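Local coordinates for protein pseudopodium-enriched atypical kinase 1 (Homo sapiens, PDB 6BHC) that forms dimers through its pseudokinase domain and probably acts as a signalling scaffold rather than as an efficient phosphate-transferring enzyme, at residues 44-49 with 118-123; 52-57 with 124-129; 70-75 with 131-136; 86-91 with 145-150. The protein carries 1 engineered substitution. All blocks are in the same frame, centred on the assembly; numbering follows the deposited sequence.

In the fold
The four contacts lie in one part of the chain, the N-terminal lobe of the protein kinase fold. Their first segments follow one another from 44 to 91 and their second segments come in the same order from 118 to 150, so all four cross along the chain. Interaction 4, the pairing of strands 85-91 and 143-150, is the hub: the centres of interactions 1, 2 and 3 lie about 10, 9 and 10 Å from its own, while interactions 1 and 3 are about 20 Å apart. Interactions 2, 3 and 4 all reach the same antiparallel sheet. Interaction 1 joins two loops beside it, so residues preceding the first strand become part of the lobe's packing.

Interaction 1 of 4, residues 44-49 with 118-123; sequences KDQLRF and QQDCGH
Gln119 begins the contact by laying OE1 against the aliphatic chain of Lys44, 3.4 Å from CD; the amine of Lys44 is occupied instead by the carbonyls of Met40 and Gly42. At Asp120 the carboxylate faces Gln46, whose amide plane is turned 53° from it. Gln46 NE2 lies 3.2 Å from Asp120 OD1, but at an angle too poor for a hydrogen bond, and Asp120 OD2 forms a salt bridge with Arg108. OD1 takes a weak bond from Gly122 N within its own segment. Cys121 is the central residue of the contact. Its carbonyl O accepts an almost straight bond from Leu47 N (2.8 Å, 170° at the hydrogen), and its SG approaches Leu47 CD1 at 4.2 Å. At Gly122 the Phe49 ring arrives edge-on: Gly122 CA lies near the ring plane, 3.6 Å from Phe49 CE2, and the backbone phi of 139° belongs to a region open mainly to glycine. His123 N also comes within 3.6 Å of Phe49 CE2, obliquely to the ring. The result is a loop-on-loop surface contact in the kinase N-lobe, between the chain leaving helix 16-39 and the approach to strand 123-128. Cys121 and Gly122 are tied by backbone bonds to Ile149 of strand 143-150, while Leu47 and Cys121 both touch Tyr86 on strand 85-91.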
# COMPACT_ATOMS: atom_id res chain seq x y z
N LYS A 44 -20.10 -16.51 -10.37
CA LYS A 44 -20.60 -16.29 -11.72
C LYS A 44 -21.18 -17.56 -12.34
O LYS A 44 -21.41 -17.58 -13.56
CB LYS A 44 -19.49 -15.73 -12.62
CG LYS A 44 -18.95 -14.39 -12.14
CD LYS A 44 -17.77 -13.93 -12.96
CE LYS A 44 -17.16 -12.67 -12.36
NZ LYS A 44 -16.71 -12.91 -10.96
N ASP A 45 -21.42 -18.60 -11.55
CA ASP A 45 -22.07 -19.79 -12.07
C ASP A 45 -23.53 -19.48 -12.38
O ASP A 45 -24.23 -18.83 -11.60
CB ASP A 45 -21.98 -20.93 -11.06
CG ASP A 45 -20.55 -21.31 -10.73
OD1 ASP A 45 -19.66 -21.04 -11.56
OD2 ASP A 45 -20.32 -21.88 -9.65
N GLN A 46 -23.99 -19.95 -13.54
CA GLN A 46 -25.37 -19.71 -13.94
C GLN A 46 -26.33 -20.52 -13.08
O GLN A 46 -26.03 -21.63 -12.64
CB GLN A 46 -25.58 -20.04 -15.41
CG GLN A 46 -25.06 -18.98 -16.37
CD GLN A 46 -25.65 -19.11 -17.76
OE1 GLN A 46 -26.23 -20.13 -18.11
NE2 GLN A 46 -25.51 -18.05 -18.56
N LEU A 47 -27.50 -19.94 -12.84
CA LEU A 47 -28.53 -20.61 -12.06
C LEU A 47 -29.31 -21.59 -12.92
O LEU A 47 -29.25 -21.56 -14.16
CB LEU A 47 -29.48 -19.59 -11.43
CG LEU A 47 -28.83 -18.52 -10.56
CD1 LEU A 47 -29.84 -17.47 -10.13
CD2 LEU A 47 -28.17 -19.16 -9.34
N ARG A 48 -30.05 -22.48 -12.26
CA ARG A 48 -30.92 -23.44 -12.92
C ARG A 48 -32.37 -23.05 -12.66
O ARG A 48 -32.73 -22.73 -11.53
CB ARG A 48 -30.65 -24.86 -12.42
CG ARG A 48 -29.26 -25.38 -12.76
CD ARG A 48 -29.06 -26.80 -12.25
NE ARG A 48 -27.73 -27.31 -12.57
CZ ARG A 48 -27.28 -28.51 -12.22
NH1 ARG A 48 -28.06 -29.33 -11.52
NH2 ARG A 48 -26.06 -28.89 -12.55
N PHE A 49 -33.18 -23.07 -13.71
CA PHE A 49 -34.57 -22.66 -13.64
C PHE A 49 -35.48 -23.79 -14.12
O PHE A 49 -35.10 -24.59 -14.98
CB PHE A 49 -34.82 -21.40 -14.47
CG PHE A 49 -33.93 -20.25 -14.10
CD1 PHE A 49 -34.14 -19.55 -12.93
CD2 PHE A 49 -32.88 -19.87 -14.93
CE1 PHE A 49 -33.32 -18.49 -12.58
CE2 PHE A 49 -32.06 -18.81 -14.59
CZ PHE A 49 -32.28 -18.12 -13.42
N GLN A 118 -21.86 -6.62 -20.05
CA GLN A 118 -22.90 -7.18 -19.20
C GLN A 118 -22.76 -8.69 -19.07
O GLN A 118 -22.56 -9.40 -20.07
CB GLN A 118 -24.28 -6.83 -19.74
CG GLN A 118 -25.42 -7.29 -18.85
CD GLN A 118 -26.75 -6.72 -19.27
OE1 GLN A 118 -27.10 -6.72 -20.45
NE2 GLN A 118 -27.51 -6.21 -18.30
N GLN A 119 -22.86 -9.18 -17.84
CA GLN A 119 -22.88 -10.60 -17.53
C GLN A 119 -24.28 -11.00 -17.10
O GLN A 119 -25.07 -10.18 -16.62
CB GLN A 119 -21.88 -10.94 -16.42
CG GLN A 119 -20.49 -10.37 -16.62
CD GLN A 119 -19.61 -10.55 -15.39
OE1 GLN A 119 -19.49 -11.66 -14.86
NE2 GLN A 119 -19.02 -9.46 -14.92
N ASP A 120 -24.59 -12.29 -17.27
CA ASP A 120 -25.86 -12.84 -16.83
C ASP A 120 -25.62 -14.19 -16.18
O ASP A 120 -24.64 -14.88 -16.48
CB ASP A 120 -26.86 -12.97 -17.99
CG ASP A 120 -26.44 -14.02 -19.00
OD1 ASP A 120 -26.84 -15.20 -18.83
OD2 ASP A 120 -25.73 -13.68 -19.96
N CYS A 121 -26.53 -14.57 -15.28
CA CYS A 121 -26.46 -15.85 -14.59
C CYS A 121 -27.67 -16.72 -14.91
O CYS A 121 -28.08 -17.55 -14.09
CB CYS A 121 -26.32 -15.65 -13.08
SG CYS A 121 -27.65 -14.69 -12.31
N GLY A 122 -28.25 -16.54 -16.09
CA GLY A 122 -29.37 -17.36 -16.50
C GLY A 122 -30.47 -16.59 -17.21
O GLY A 122 -30.49 -15.35 -17.18
N HIS A 123 -31.39 -17.31 -17.83
CA HIS A 123 -32.51 -16.70 -18.54
C HIS A 123 -33.60 -17.75 -18.73
O HIS A 123 -33.33 -18.96 -18.70
CB HIS A 123 -32.07 -16.13 -19.89
CG HIS A 123 -31.36 -17.12 -20.76
ND1 HIS A 123 -32.03 -18.09 -21.48
CD2 HIS A 123 -30.05 -17.29 -21.03
CE1 HIS A 123 -31.15 -18.82 -22.15
NE2 HIS A 123 -29.94 -18.35 -21.89

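Interaction 2 of 4, residues 52-57 with 124-129; sequences DSWSDF and FLAEVP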
# COMPACT_ATOMS: atom_id res chain seq x y z
N ASP A 52 -41.88 -22.75 -12.58
CA ASP A 52 -42.25 -21.40 -12.13
C ASP A 52 -41.08 -20.72 -11.41
O ASP A 52 -41.14 -20.40 -10.22
CB ASP A 52 -43.49 -21.44 -11.24
CG ASP A 52 -44.78 -21.28 -12.02
OD1 ASP A 52 -44.74 -20.64 -13.10
OD2 ASP A 52 -45.82 -21.78 -11.57
N SER A 53 -40.01 -20.49 -12.17
CA SER A 53 -38.89 -19.73 -11.64
C SER A 53 -39.19 -18.23 -11.58
O SER A 53 -38.49 -17.50 -10.87
CB SER A 53 -37.64 -19.98 -12.47
OG SER A 53 -37.27 -21.35 -12.41
N TRP A 54 -40.22 -17.78 -12.30
CA TRP A 54 -40.64 -16.38 -12.20
C TRP A 54 -41.16 -16.06 -10.81
O TRP A 54 -41.05 -14.91 -10.36
CB TRP A 54 -41.70 -16.08 -13.26
CG TRP A 54 -42.41 -14.78 -13.05
CD1 TRP A 54 -43.66 -14.61 -12.53
CD2 TRP A 54 -41.92 -13.48 -13.35
NE1 TRP A 54 -43.98 -13.27 -12.49
CE2 TRP A 54 -42.92 -12.55 -12.99
CE3 TRP A 54 -40.72 -13.00 -13.90
CZ2 TRP A 54 -42.76 -11.18 -13.16
CZ3 TRP A 54 -40.57 -11.63 -14.06
CH2 TRP A 54 -41.58 -10.74 -13.69
N SER A 55 -41.72 -17.04 -10.12
CA SER A 55 -42.21 -16.84 -8.76
C SER A 55 -41.09 -16.83 -7.73
O SER A 55 -41.31 -16.37 -6.60
CB SER A 55 -43.23 -17.92 -8.40
OG SER A 55 -43.71 -17.76 -7.08
N ASP A 56 -39.90 -17.32 -8.08
CA ASP A 56 -38.77 -17.33 -7.16
C ASP A 56 -38.06 -15.98 -7.07
O ASP A 56 -37.14 -15.84 -6.26
CB ASP A 56 -37.77 -18.41 -7.58
CG ASP A 56 -38.27 -19.81 -7.30
OD1 ASP A 56 -39.10 -19.97 -6.38
OD2 ASP A 56 -37.83 -20.75 -7.99
N PHE A 57 -38.46 -15.00 -7.88
CA PHE A 57 -37.85 -13.67 -7.87
C PHE A 57 -38.88 -12.69 -7.32
O PHE A 57 -39.78 -12.25 -8.05
CB PHE A 57 -37.37 -13.28 -9.26
CG PHE A 57 -36.18 -14.06 -9.73
CD1 PHE A 57 -36.34 -15.25 -10.43
CD2 PHE A 57 -34.89 -13.62 -9.46
CE1 PHE A 57 -35.24 -15.97 -10.85
CE2 PHE A 57 -33.79 -14.34 -9.88
CZ PHE A 57 -33.96 -15.52 -10.58
N PHE A 124 -34.83 -17.28 -18.91
CA PHE A 124 -35.98 -18.16 -19.08
C PHE A 124 -37.14 -17.35 -19.62
O PHE A 124 -37.12 -16.12 -19.63
CB PHE A 124 -36.36 -18.84 -17.75
CG PHE A 124 -36.67 -17.87 -16.64
CD1 PHE A 124 -35.66 -17.39 -15.82
CD2 PHE A 124 -37.97 -17.46 -16.41
CE1 PHE A 124 -35.95 -16.50 -14.80
CE2 PHE A 124 -38.27 -16.57 -15.39
CZ PHE A 124 -37.25 -16.09 -14.58
N LEU A 125 -38.17 -18.07 -20.08
CA LEU A 125 -39.42 -17.46 -20.50
C LEU A 125 -40.38 -17.39 -19.32
O LEU A 125 -40.37 -18.25 -18.44
CB LEU A 125 -40.06 -18.26 -21.64
CG LEU A 125 -39.26 -18.40 -22.94
CD1 LEU A 125 -39.98 -19.33 -23.91
CD2 LEU A 125 -39.02 -17.04 -23.57
N ALA A 126 -41.22 -16.36 -19.32
CA ALA A 126 -42.16 -16.18 -18.22
C ALA A 126 -43.28 -15.25 -18.66
O ALA A 126 -43.08 -14.34 -19.46
CB ALA A 126 -41.46 -15.61 -16.98
N GLU A 127 -44.47 -15.50 -18.11
CA GLU A 127 -45.62 -14.62 -18.30
C GLU A 127 -45.50 -13.44 -17.34
O GLU A 127 -45.57 -13.62 -16.12
CB GLU A 127 -46.92 -15.38 -18.09
CG GLU A 127 -47.18 -16.48 -19.10
CD GLU A 127 -48.47 -17.22 -18.84
OE1 GLU A 127 -49.04 -17.06 -17.74
OE2 GLU A 127 -48.93 -17.97 -19.74
N VAL A 128 -45.30 -12.25 -17.88
CA VAL A 128 -45.06 -11.05 -17.07
C VAL A 128 -46.31 -10.17 -17.13
O VAL A 128 -46.88 -9.98 -18.21
CB VAL A 128 -43.82 -10.30 -17.56
CG1 VAL A 128 -43.49 -9.13 -16.64
CG2 VAL A 128 -42.63 -11.24 -17.67
N PRO A 129 -46.76 -9.63 -16.00
CA PRO A 129 -47.90 -8.70 -16.03
C PRO A 129 -47.58 -7.46 -16.85
O PRO A 129 -46.45 -6.94 -16.82
CB PRO A 129 -48.12 -8.35 -14.56
CG PRO A 129 -47.51 -9.48 -13.80
CD PRO A 129 -46.34 -9.93 -14.62
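Trp54 packs against Ala126 through its own CB, which sits 3.8 Å from Ala126 CB. A chi1 of 167° sets Trp54 CG anti to the backbone N. The indole itself runs from Ala126 to Val128 and Pro129. Trp54 CH2 lies 3.9 Å from Val128 CG1, the two side chains crossing at about a right angle, and Val128 CG2 and Glu127 O sit over one indole face, offset toward the rim. Pro129 CD meets Trp54 CZ2 at 4.1 Å. At the other end, Phe124 packs against the turn: Phe124 CE2 approaches Trp54 N at 3.8 Å and Ser53 CB stands over the Phe124 ring face. Phe57 runs past Phe124 in the opposite direction, CE1 to CE1 at 4.0 Å. The strand is the fourth of the classical kinase N-lobe sheet, and residues 53-56, a turn with helical backbone angles closed by the bond from Asp56 N to Ser53 O, cover this part of one sheet face just before the first strand begins. Ser53 OG is bonded to Gly50 N just ahead of the turn. Further out, backbone bonds from Phe124, Ala126 and Val128 hold the strand to strand 143-150. Trp54 also touches Val88 and Ile90 of strand 85-91, and Phe57 stacks with Tyr78.

Interaction 3 of 4, residues 70-75 with 131-136; sequences DAVYYT and RLLPWE
Tyr74 OH donates to the backbone carbonyl O of Leu132 in a short bond of 2.5 Å. The hydroxyl lies in the carbonyl plane, with a C=O...OH angle of 119°, on a lone pair of the oxygen; seen from the ring, that oxygen is at the edge, close to the ring plane. Tyr74 belongs to strand 71-78, the second strand of the kinase N-lobe sheet, and Leu132 to the connection between the fourth and fifth strands, so this one phenol fastens a strand-joining loop to the sheet. Carbon atoms of the same leucine pack beside the bond. Leu132 CB comes to 3.6 Å from Tyr74 OH, and Leu132 CD2 lies 3.9 Å from Tyr74 CZ, so both the carbonyl and the side chain of one leucine hold the end of the tyrosine. Two residues earlier on the strand, Val72 points toward the loop as Tyr74 does. Its CG1, set between the backbone N and the carbonyl carbon (chi1 68°), meets Leu133 CD2 at 4.1 Å, the two side chains crossing at about a right angle. Leu133 opens a type I turn that ends at Glu136 and brings Trp135 back toward the strand. Strand 85-91 lies beside this arrangement, with Ile90 in contact with both Val72 and Leu133, while Pro64 touches Val72 and Tyr74. Within the turn the Trp135 indole lies against Leu133, whose CB stands 4.0 Å above the ring plane, over its centre, while CH2 of the same indole reaches Val72 CG1 at 4.3 Å.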
# COMPACT_ATOMS: atom_id res chain seq x y z
N ASP A 70 -33.19 -1.99 -24.48
CA ASP A 70 -33.65 -3.32 -24.85
C ASP A 70 -34.52 -4.00 -23.81
O ASP A 70 -35.10 -5.05 -24.11
CB ASP A 70 -32.45 -4.24 -25.15
CG ASP A 70 -31.54 -4.43 -23.94
OD1 ASP A 70 -31.59 -3.58 -23.03
OD2 ASP A 70 -30.79 -5.42 -23.91
N ALA A 71 -34.63 -3.45 -22.60
CA ALA A 71 -35.33 -4.15 -21.53
C ALA A 71 -35.64 -3.19 -20.40
O ALA A 71 -35.21 -2.03 -20.40
CB ALA A 71 -34.49 -5.33 -21.02
N VAL A 72 -36.39 -3.69 -19.43
CA VAL A 72 -36.66 -3.00 -18.18
C VAL A 72 -36.06 -3.84 -17.05
O VAL A 72 -36.01 -5.07 -17.14
CB VAL A 72 -38.18 -2.76 -17.97
CG1 VAL A 72 -38.92 -4.07 -17.76
CG2 VAL A 72 -38.42 -1.79 -16.83
N TYR A 73 -35.59 -3.16 -16.01
CA TYR A 73 -34.88 -3.81 -14.92
C TYR A 73 -35.62 -3.63 -13.60
O TYR A 73 -36.16 -2.55 -13.32
CB TYR A 73 -33.46 -3.24 -14.77
CG TYR A 73 -32.50 -3.67 -15.85
CD1 TYR A 73 -31.77 -4.85 -15.73
CD2 TYR A 73 -32.32 -2.90 -16.99
CE1 TYR A 73 -30.88 -5.24 -16.71
CE2 TYR A 73 -31.44 -3.29 -17.98
CZ TYR A 73 -30.72 -4.46 -17.83
OH TYR A 73 -29.84 -4.84 -18.81
N TYR A 74 -35.64 -4.69 -12.80
CA TYR A 74 -36.23 -4.67 -11.47
C TYR A 74 -35.30 -5.38 -10.50
O TYR A 74 -34.85 -6.49 -10.77
CB TYR A 74 -37.61 -5.34 -11.46
CG TYR A 74 -38.69 -4.58 -12.19
CD1 TYR A 74 -38.92 -4.79 -13.54
CD2 TYR A 74 -39.51 -3.68 -11.52
CE1 TYR A 74 -39.91 -4.10 -14.21
CE2 TYR A 74 -40.50 -2.99 -12.18
CZ TYR A 74 -40.70 -3.20 -13.53
OH TYR A 74 -41.69 -2.52 -14.19
N THR A 75 -35.02 -4.73 -9.37
CA THR A 75 -34.30 -5.40 -8.30
C THR A 75 -35.18 -6.48 -7.69
O THR A 75 -36.38 -6.29 -7.48
CB THR A 75 -33.87 -4.40 -7.23
OG1 THR A 75 -35.04 -3.80 -6.65
CG2 THR A 75 -33.01 -3.31 -7.84
N ARG A 131 -48.55 -4.49 -16.35
CA ARG A 131 -48.32 -3.31 -15.53
C ARG A 131 -46.84 -3.05 -15.29
O ARG A 131 -46.45 -1.92 -15.00
CB ARG A 131 -49.05 -3.44 -14.20
CG ARG A 131 -48.68 -4.69 -13.42
CD ARG A 131 -49.43 -4.75 -12.10
NE ARG A 131 -49.09 -5.95 -11.34
CZ ARG A 131 -48.05 -6.04 -10.52
NH1 ARG A 131 -47.24 -5.00 -10.35
NH2 ARG A 131 -47.81 -7.17 -9.87
N LEU A 132 -45.99 -4.08 -15.41
CA LEU A 132 -44.56 -3.90 -15.24
C LEU A 132 -43.90 -3.35 -16.49
O LEU A 132 -42.88 -2.66 -16.40
CB LEU A 132 -43.90 -5.23 -14.85
CG LEU A 132 -44.34 -5.86 -13.53
CD1 LEU A 132 -43.72 -7.24 -13.37
CD2 LEU A 132 -43.96 -4.95 -12.37
N LEU A 133 -44.47 -3.62 -17.66
CA LEU A 133 -43.89 -3.20 -18.93
C LEU A 133 -44.44 -1.84 -19.32
O LEU A 133 -45.66 -1.69 -19.44
CB LEU A 133 -44.19 -4.21 -20.02
CG LEU A 133 -43.80 -5.65 -19.68
CD1 LEU A 133 -44.22 -6.58 -20.80
CD2 LEU A 133 -42.30 -5.74 -19.43
N PRO A 134 -43.59 -0.82 -19.52
CA PRO A 134 -44.12 0.49 -19.92
C PRO A 134 -44.69 0.50 -21.33
O PRO A 134 -45.58 1.31 -21.61
CB PRO A 134 -42.89 1.41 -19.81
CG PRO A 134 -41.91 0.66 -18.96
CD PRO A 134 -42.15 -0.79 -19.24
N TRP A 135 -44.22 -0.38 -22.21
CA TRP A 135 -44.66 -0.40 -23.60
C TRP A 135 -45.90 -1.26 -23.82
O TRP A 135 -46.23 -1.57 -24.97
CB TRP A 135 -43.53 -0.88 -24.51
CG TRP A 135 -43.08 -2.29 -24.24
CD1 TRP A 135 -43.62 -3.43 -24.76
CD2 TRP A 135 -42.01 -2.70 -23.38
NE1 TRP A 135 -42.95 -4.53 -24.27
CE2 TRP A 135 -41.96 -4.11 -23.43
CE3 TRP A 135 -41.10 -2.02 -22.58
CZ2 TRP A 135 -41.02 -4.84 -22.70
CZ3 TRP A 135 -40.17 -2.75 -21.86
CH2 TRP A 135 -40.14 -4.15 -21.92
N GLU A 136 -46.59 -1.65 -22.75
CA GLU A 136 -47.80 -2.47 -22.87
C GLU A 136 -48.97 -1.81 -22.15
O GLU A 136 -48.87 -0.66 -21.71
CB GLU A 136 -47.55 -3.88 -22.31
CG GLU A 136 -46.59 -4.73 -23.14
CD GLU A 136 -47.32 -5.75 -24.00
OE1 GLU A 136 -48.03 -5.33 -24.94
OE2 GLU A 136 -47.19 -6.96 -23.74

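Interaction 4 of 4, residues 86-91 with 145-150; sequences YAVKIC and HVVVIT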
# COMPACT_ATOMS: atom_id res chain seq x y z
N TYR A 86 -29.70 -9.18 -7.04
CA TYR A 86 -30.13 -9.71 -8.32
C TYR A 86 -31.02 -8.70 -9.00
O TYR A 86 -31.79 -7.99 -8.34
CB TYR A 86 -30.88 -11.04 -8.16
CG TYR A 86 -30.01 -12.21 -7.76
CD1 TYR A 86 -29.30 -12.94 -8.71
CD2 TYR A 86 -29.90 -12.60 -6.43
CE1 TYR A 86 -28.51 -14.01 -8.35
CE2 TYR A 86 -29.11 -13.68 -6.06
CZ TYR A 86 -28.41 -14.38 -7.02
OH TYR A 86 -27.63 -15.44 -6.66
N ALA A 87 -30.92 -8.63 -10.33
CA ALA A 87 -31.76 -7.76 -11.14
C ALA A 87 -32.47 -8.61 -12.19
O ALA A 87 -31.85 -9.47 -12.82
CB ALA A 87 -30.93 -6.66 -11.81
N VAL A 88 -33.76 -8.37 -12.36
CA VAL A 88 -34.58 -9.07 -13.34
C VAL A 88 -34.65 -8.21 -14.59
O VAL A 88 -35.14 -7.08 -14.56
CB VAL A 88 -35.98 -9.37 -12.79
CG1 VAL A 88 -36.89 -9.85 -13.91
CG2 VAL A 88 -35.90 -10.41 -11.68
N LYS A 89 -34.15 -8.75 -15.70
CA LYS A 89 -34.12 -8.04 -16.98
C LYS A 89 -35.21 -8.61 -17.88
O LYS A 89 -35.12 -9.77 -18.32
CB LYS A 89 -32.74 -8.17 -17.63
CG LYS A 89 -32.60 -7.46 -18.96
CD LYS A 89 -31.24 -7.70 -19.58
CE LYS A 89 -31.11 -7.00 -20.93
NZ LYS A 89 -29.77 -7.18 -21.54
N ILE A 90 -36.24 -7.81 -18.14
CA ILE A 90 -37.38 -8.23 -18.95
C ILE A 90 -37.22 -7.59 -20.33
O ILE A 90 -37.44 -6.39 -20.50
CB ILE A 90 -38.71 -7.82 -18.31
CG1 ILE A 90 -38.75 -8.24 -16.84
CG2 ILE A 90 -39.88 -8.45 -19.06
CD1 ILE A 90 -40.00 -7.79 -16.11
N CYS A 91 -36.86 -8.41 -21.32
CA CYS A 91 -36.51 -7.91 -22.64
C CYS A 91 -37.75 -7.52 -23.43
O CYS A 91 -38.87 -7.98 -23.17
CB CYS A 91 -35.70 -8.96 -23.39
SG CYS A 91 -34.20 -9.48 -22.51
N HIS A 145 -42.49 -13.31 -22.09
CA HIS A 145 -41.31 -12.52 -22.41
C HIS A 145 -40.06 -13.26 -21.97
O HIS A 145 -40.10 -14.14 -21.11
CB HIS A 145 -41.36 -11.14 -21.74
CG HIS A 145 -42.43 -10.24 -22.27
ND1 HIS A 145 -42.17 -9.21 -23.15
CD2 HIS A 145 -43.77 -10.22 -22.05
CE1 HIS A 145 -43.31 -8.60 -23.45
NE2 HIS A 145 -44.29 -9.19 -22.79
N VAL A 146 -38.93 -12.88 -22.57
CA VAL A 146 -37.63 -13.42 -22.18
C VAL A 146 -37.15 -12.66 -20.95
O VAL A 146 -37.02 -11.44 -20.98
CB VAL A 146 -36.62 -13.31 -23.33
CG1 VAL A 146 -35.26 -13.83 -22.88
CG2 VAL A 146 -37.11 -14.08 -24.55
N VAL A 147 -36.90 -13.39 -19.87
CA VAL A 147 -36.44 -12.82 -18.61
C VAL A 147 -35.00 -13.23 -18.39
O VAL A 147 -34.67 -14.42 -18.42
CB VAL A 147 -37.33 -13.26 -17.43
CG1 VAL A 147 -36.77 -12.73 -16.12
CG2 VAL A 147 -38.76 -12.78 -17.64
N VAL A 148 -34.13 -12.25 -18.17
CA VAL A 148 -32.71 -12.47 -17.94
C VAL A 148 -32.37 -12.02 -16.53
O VAL A 148 -32.89 -11.00 -16.06
CB VAL A 148 -31.84 -11.74 -18.99
CG1 VAL A 148 -30.37 -12.07 -18.80
CG2 VAL A 148 -32.30 -12.09 -20.39
N ILE A 149 -31.51 -12.77 -15.85
CA ILE A 149 -31.09 -12.47 -14.49
C ILE A 149 -29.63 -12.05 -14.53
O ILE A 149 -28.81 -12.69 -15.20
CB ILE A 149 -31.29 -13.68 -13.56
CG1 ILE A 149 -32.71 -14.22 -13.69
CG2 ILE A 149 -31.00 -13.30 -12.11
CD1 ILE A 149 -33.78 -13.20 -13.38
N THR A 150 -29.30 -10.97 -13.81
CA THR A 150 -27.93 -10.48 -13.73
C THR A 150 -27.62 -10.10 -12.29
O THR A 150 -28.51 -9.71 -11.53
CB THR A 150 -27.70 -9.28 -14.66
OG1 THR A 150 -26.37 -8.78 -14.47
CG2 THR A 150 -28.70 -8.17 -14.37
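Lys89 and Val148 form the tight middle of this antiparallel strand pair. Their backbones exchange two hydrogen bonds, Lys89 N to Val148 O at 2.6 Å and Val148 N to Lys89 O at 2.7 Å, and the side chains start out side by side, CB to CB at 3.9 Å. A second hydrogen-bonded pair, Ala87 with Thr150, is slightly longer, at 2.9 Å from Ala87 N to Thr150 O; Ala87 CB rests against Thr150 CG2. On the opposite face of the sheet the side chains of the non-hydrogen-bonded pairs Val88-Ile149 and Ile90-Val147 mesh: Val88 CG1 reaches diagonally to Val147 CG1 at 3.6 Å, and Val88 CG2 meets its direct partner at Ile149 CD1, placed there by a chi2 of -58°. Phe57 covers Val88 and Ile149 there. The other end of the ladder is looser. Cys91 N still reaches Val146 O at 3.1 Å, yet Cys91, Val146 and His145 are all partly exposed, the Cys91 and Val146 CB atoms stand 4.4 Å apart, and Cys91 SG leans back toward Val148 CG2. Lys89 runs fully extended from chi1 to chi4 and carries NZ away from Val148 to Asp70 and Gln118, while Thr150 OG1 bonds to Gln119 O. Strands 85-91 and 143-150 correspond to the third and fifth strands of the kinase N-lobe, and Tyr86-Ala87-Val88-Lys89 occupies the position of the VAIK motif, whose lysine in active kinases contacts the ATP phosphates and pairs with a glutamate of helix C; here Lys89 forms a salt bridge with Asp70.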